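PDB 6PPN: LSM2-LSM8 complex subunit lsm8 from Schizosaccharomyces pombe, which forms part of the nuclear LSM2-LSM8 ring, which binds the 3' end of U6 snRNA, preferring a cyclic 2',3' phosphate, and acts in spliceosome assembly. Local coordinates for residues E8-V13 / L22-G27; Q12-D17 / V65-L70. All coordinates share one frame; numbering follows the deposited sequence.

Contact 1: residues E8-V13 / L22-G27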
# COMPACT_ATOMS: atom_id res chain seq x y z
N GLU H 8 2.39 -25.18 -11.18
CA GLU H 8 1.58 -26.37 -11.43
C GLU H 8 1.40 -27.22 -10.19
O GLU H 8 1.13 -28.42 -10.29
CB GLU H 8 2.16 -27.24 -12.56
CG GLU H 8 2.48 -26.51 -13.84
CD GLU H 8 1.27 -25.84 -14.48
OE1 GLU H 8 0.12 -26.30 -14.26
OE2 GLU H 8 1.48 -24.83 -15.19
N GLN H 9 1.59 -26.65 -9.00
CA GLN H 9 1.38 -27.39 -7.77
C GLN H 9 0.37 -26.66 -6.90
O GLN H 9 0.09 -25.47 -7.09
CB GLN H 9 2.70 -27.58 -7.01
CG GLN H 9 3.76 -28.30 -7.84
CD GLN H 9 5.16 -27.99 -7.35
OE1 GLN H 9 5.64 -28.59 -6.38
NE2 GLN H 9 5.81 -27.01 -7.99
N ARG H 10 -0.19 -27.41 -5.93
CA ARG H 10 -1.11 -26.83 -4.97
C ARG H 10 -0.37 -25.85 -4.08
O ARG H 10 0.73 -26.13 -3.60
CB ARG H 10 -1.78 -27.89 -4.10
CG ARG H 10 -2.67 -28.83 -4.88
CD ARG H 10 -3.78 -28.10 -5.67
NE ARG H 10 -4.89 -27.59 -4.86
CZ ARG H 10 -6.02 -27.09 -5.36
NH1 ARG H 10 -6.22 -27.03 -6.67
NH2 ARG H 10 -6.98 -26.65 -4.55
N VAL H 11 -0.96 -24.69 -3.89
CA VAL H 11 -0.31 -23.55 -3.28
C VAL H 11 -1.35 -22.90 -2.37
O VAL H 11 -2.55 -23.02 -2.60
CB VAL H 11 0.18 -22.64 -4.41
CG1 VAL H 11 -0.26 -21.23 -4.23
CG2 VAL H 11 1.68 -22.82 -4.63
N GLN H 12 -0.89 -22.23 -1.32
CA GLN H 12 -1.80 -21.60 -0.36
C GLN H 12 -1.40 -20.14 -0.22
O GLN H 12 -0.31 -19.84 0.28
CB GLN H 12 -1.78 -22.28 1.01
CG GLN H 12 -2.48 -21.44 2.09
CD GLN H 12 -2.63 -22.16 3.42
OE1 GLN H 12 -3.42 -23.10 3.55
NE2 GLN H 12 -1.86 -21.72 4.42
N VAL H 13 -2.28 -19.23 -0.61
CA VAL H 13 -1.98 -17.81 -0.65
C VAL H 13 -2.61 -17.16 0.56
O VAL H 13 -3.80 -17.39 0.84
CB VAL H 13 -2.53 -17.15 -1.93
CG1 VAL H 13 -2.24 -15.65 -1.88
CG2 VAL H 13 -1.90 -17.78 -3.19
N LEU H 22 -6.47 -21.54 -1.52
CA LEU H 22 -5.64 -22.62 -2.00
C LEU H 22 -5.97 -22.88 -3.46
O LEU H 22 -7.14 -22.78 -3.86
CB LEU H 22 -5.88 -23.90 -1.21
CG LEU H 22 -5.30 -23.91 0.21
CD1 LEU H 22 -6.26 -23.24 1.19
CD2 LEU H 22 -4.97 -25.36 0.62
N GLY H 23 -4.96 -23.24 -4.24
CA GLY H 23 -5.25 -23.65 -5.61
C GLY H 23 -3.98 -24.00 -6.35
O GLY H 23 -2.88 -23.93 -5.79
N SER H 24 -4.14 -24.41 -7.61
CA SER H 24 -2.99 -24.75 -8.43
C SER H 24 -2.38 -23.51 -9.07
O SER H 24 -3.08 -22.71 -9.69
CB SER H 24 -3.41 -25.75 -9.50
OG SER H 24 -4.01 -26.85 -8.85
N LEU H 25 -1.07 -23.35 -8.90
CA LEU H 25 -0.43 -22.15 -9.44
C LEU H 25 -0.26 -22.34 -10.93
O LEU H 25 0.47 -23.23 -11.38
CB LEU H 25 0.91 -21.88 -8.75
CG LEU H 25 1.65 -20.60 -9.18
CD1 LEU H 25 0.79 -19.38 -8.84
CD2 LEU H 25 2.98 -20.47 -8.48
N LYS H 26 -0.98 -21.55 -11.72
CA LYS H 26 -0.88 -21.64 -13.16
C LYS H 26 -0.00 -20.54 -13.74
O LYS H 26 0.43 -20.66 -14.89
CB LYS H 26 -2.27 -21.60 -13.80
CG LYS H 26 -3.25 -22.58 -13.17
CD LYS H 26 -2.88 -24.05 -13.38
CE LYS H 26 -2.98 -24.51 -14.81
NZ LYS H 26 -2.54 -25.95 -14.97
N GLY H 27 0.30 -19.50 -12.99
CA GLY H 27 1.23 -18.55 -13.55
C GLY H 27 1.39 -17.36 -12.64
O GLY H 27 0.57 -17.18 -11.75

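Contact 2: residues Q12-D17 / V65-L70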
# COMPACT_ATOMS: atom_id res chain seq x y z
N GLN H 12 -0.89 -22.23 -1.32
CA GLN H 12 -1.80 -21.60 -0.36
C GLN H 12 -1.40 -20.14 -0.22
O GLN H 12 -0.31 -19.84 0.28
CB GLN H 12 -1.78 -22.28 1.01
CG GLN H 12 -2.48 -21.44 2.09
CD GLN H 12 -2.63 -22.16 3.42
OE1 GLN H 12 -3.42 -23.10 3.55
NE2 GLN H 12 -1.86 -21.72 4.42
N VAL H 13 -2.28 -19.23 -0.61
CA VAL H 13 -1.98 -17.81 -0.65
C VAL H 13 -2.61 -17.16 0.56
O VAL H 13 -3.80 -17.39 0.84
CB VAL H 13 -2.53 -17.15 -1.93
CG1 VAL H 13 -2.24 -15.65 -1.88
CG2 VAL H 13 -1.90 -17.78 -3.19
N ILE H 14 -1.83 -16.35 1.26
CA ILE H 14 -2.34 -15.47 2.30
C ILE H 14 -2.31 -14.06 1.74
O ILE H 14 -1.24 -13.58 1.34
CB ILE H 14 -1.49 -15.53 3.58
CG1 ILE H 14 -1.28 -16.97 3.99
CG2 ILE H 14 -2.20 -14.76 4.67
CD1 ILE H 14 -2.44 -17.51 4.59
N THR H 15 -3.46 -13.40 1.73
CA THR H 15 -3.58 -12.07 1.15
C THR H 15 -3.52 -11.01 2.24
O THR H 15 -3.56 -11.30 3.45
CB THR H 15 -4.89 -11.96 0.38
OG1 THR H 15 -5.96 -12.24 1.26
CG2 THR H 15 -4.95 -12.99 -0.68
N ASN H 16 -3.42 -9.74 1.80
CA ASN H 16 -3.25 -8.66 2.76
C ASN H 16 -4.48 -8.46 3.63
O ASN H 16 -4.36 -7.87 4.71
CB ASN H 16 -2.90 -7.35 2.04
CG ASN H 16 -1.48 -7.36 1.48
OD1 ASN H 16 -0.77 -8.38 1.55
ND2 ASN H 16 -1.05 -6.23 0.94
N ASP H 17 -5.66 -8.90 3.18
CA ASP H 17 -6.86 -8.81 4.00
C ASP H 17 -7.07 -10.06 4.84
O ASP H 17 -8.14 -10.23 5.43
CB ASP H 17 -8.11 -8.55 3.14
CG ASP H 17 -8.23 -9.51 1.96
OD1 ASP H 17 -7.44 -10.47 1.89
OD2 ASP H 17 -9.12 -9.31 1.10
N VAL H 65 -1.01 -9.74 -2.30
CA VAL H 65 -0.44 -11.03 -1.93
C VAL H 65 0.61 -10.82 -0.85
O VAL H 65 1.57 -10.07 -1.04
CB VAL H 65 0.18 -11.73 -3.14
CG1 VAL H 65 0.97 -12.97 -2.69
CG2 VAL H 65 -0.91 -12.12 -4.12
N ALA H 66 0.43 -11.48 0.29
CA ALA H 66 1.43 -11.47 1.35
C ALA H 66 2.35 -12.67 1.26
O ALA H 66 3.58 -12.54 1.29
CB ALA H 66 0.76 -11.43 2.74
N MET H 67 1.79 -13.86 1.18
CA MET H 67 2.62 -15.07 1.21
C MET H 67 2.05 -16.05 0.24
O MET H 67 0.83 -16.12 0.09
CB MET H 67 2.62 -15.76 2.57
CG MET H 67 3.39 -15.04 3.64
SD MET H 67 3.00 -15.91 5.16
CE MET H 67 1.65 -14.90 5.78
N VAL H 68 2.92 -16.87 -0.35
CA VAL H 68 2.52 -18.04 -1.15
C VAL H 68 3.25 -19.26 -0.59
O VAL H 68 4.48 -19.34 -0.67
CB VAL H 68 2.84 -17.86 -2.64
CG1 VAL H 68 2.35 -19.08 -3.42
CG2 VAL H 68 2.21 -16.57 -3.20
N GLY H 69 2.51 -20.19 -0.00
CA GLY H 69 3.10 -21.39 0.58
C GLY H 69 2.83 -22.59 -0.32
O GLY H 69 1.78 -22.69 -0.93
N LEU H 70 3.80 -23.50 -0.39
CA LEU H 70 3.62 -24.73 -1.15
C LEU H 70 2.99 -25.75 -0.21
O LEU H 70 3.56 -26.04 0.85
CB LEU H 70 4.97 -25.22 -1.67
CG LEU H 70 4.99 -26.46 -2.56
CD1 LEU H 70 4.39 -26.12 -3.91
CD2 LEU H 70 6.43 -26.90 -2.76

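Contact 1: residues E8-V13 / L22-G27
Residues 8-13 and 22-27 form the first beta hairpin of the Sm fold, with short strand axes at 116°, consistent with the strongly bent sheet of that fold. Four backbone hydrogen bonds join them. Val-11 and Gly-23 form a hydrogen-bonded antiparallel pair, Val-11 N to Gly-23 O at 2.8 Å and Gly-23 N to Val-11 O at 2.9 Å; beyond the strand, Leu-25 N gives to Gln-9 O and Glu-8 N to Leu-25 O.

On the face of Arg-10, Gln-12, Leu-22 and Ser-24, the Arg-10 chain bends at chi2 and chi3 and folds back over the second strand. One face of its guanidinium covers Gly-23 CA, which stands over its centre 3.5 Å from CZ, while NH1 donates to Ser-24 OG at 3.1 Å and NH2 reaches Asp-38 O. An alanine here would probably loosen the hold between the strands, with this cover and both bonds lost. Gln-12 and Leu-22 run side by side.

Val-11 CG2 meets Leu-25 CB at 4.3 Å, and both side chains also touch Phe-6. The charged end is a salt bridge between side chains crossing nearly at right angles, Lys-26 NZ approaching the syn lone pair of Glu-8 OE1 at 2.8 Å.

Contact 2: residues Q12-D17 / V65-L70
Five backbone hydrogen bonds carry the pairing of strand 12-15 with strand 65-70, whose short axes run antiparallel at 161°. Gln-12 and Gly-69 bond in both directions, and the Gly-69 N to Gln-12 O bond is almost straight (175° at the hydrogen) although the donor stands above the carbonyl plane. Ile-14 N gives to Met-67 O at 2.9 Å. The carbonyl of Ile-14 is gripped twice, by Met-67 N at 3.0 Å and by Ala-66 N at 2.9 Å, both in its plane. Ala-66 and Met-67 therefore both face one residue, and the register slips by one before Thr-15 pairs with Val-65: a classic beta bulge.

Up to the bulge the side chains alternate. Met-67 bends at chi3 and lies alongside Ile-14, bringing CE to 3.9 Å from Ile-14 CB. On the face of Val-13 and Val-68, CG2 of each meets the other at 4.3 Å. Past the bulge Val-65 starts away from strand 12-15, yet its CG1 meets Val-13 CG1; Leu-34 touches all three valines. Asn-16 OD1 comes within 3.6 Å of Ala-66 CB.

Further out, Thr-15 OG1 makes a very short 2.4 Å bond to Asp-17 OD1 and is also bonded to Arg-19 N, tying the turn after the strand. Outside the two segments, Asp-17 OD2 has a basic side chain of a neighbouring subunit as salt-bridge partner. Residues 67-70 pair antiparallel with a strand of another subunit, so the sheet runs on across the interface, the strand-to-strand joining by which Sm and LSm proteins close their heptameric rings.

In the fold
Strand 10-15 is common to both contacts: it pairs with strand 20-28 in contact 1 and with strand 65-71 in contact 2. Both ranges include Gln-12 and Val-13, though of these two only Gln-12 touches both partner segments. The contact centres are about 11 Å apart, and packing closes the step, Val-11 CG1 lying 3.5 Å from Val-68 CG1 and Leu-70 CD1 3.7 Å from the backbone O of Arg-10. The first strand of the hairpin thus lies between its sequence neighbour and the strand that continues the sheet into the adjacent subunit. By nearest atoms, contact 2 comes within about 6 Å of the bound nucleic acid and contact 1 within about 11 Å.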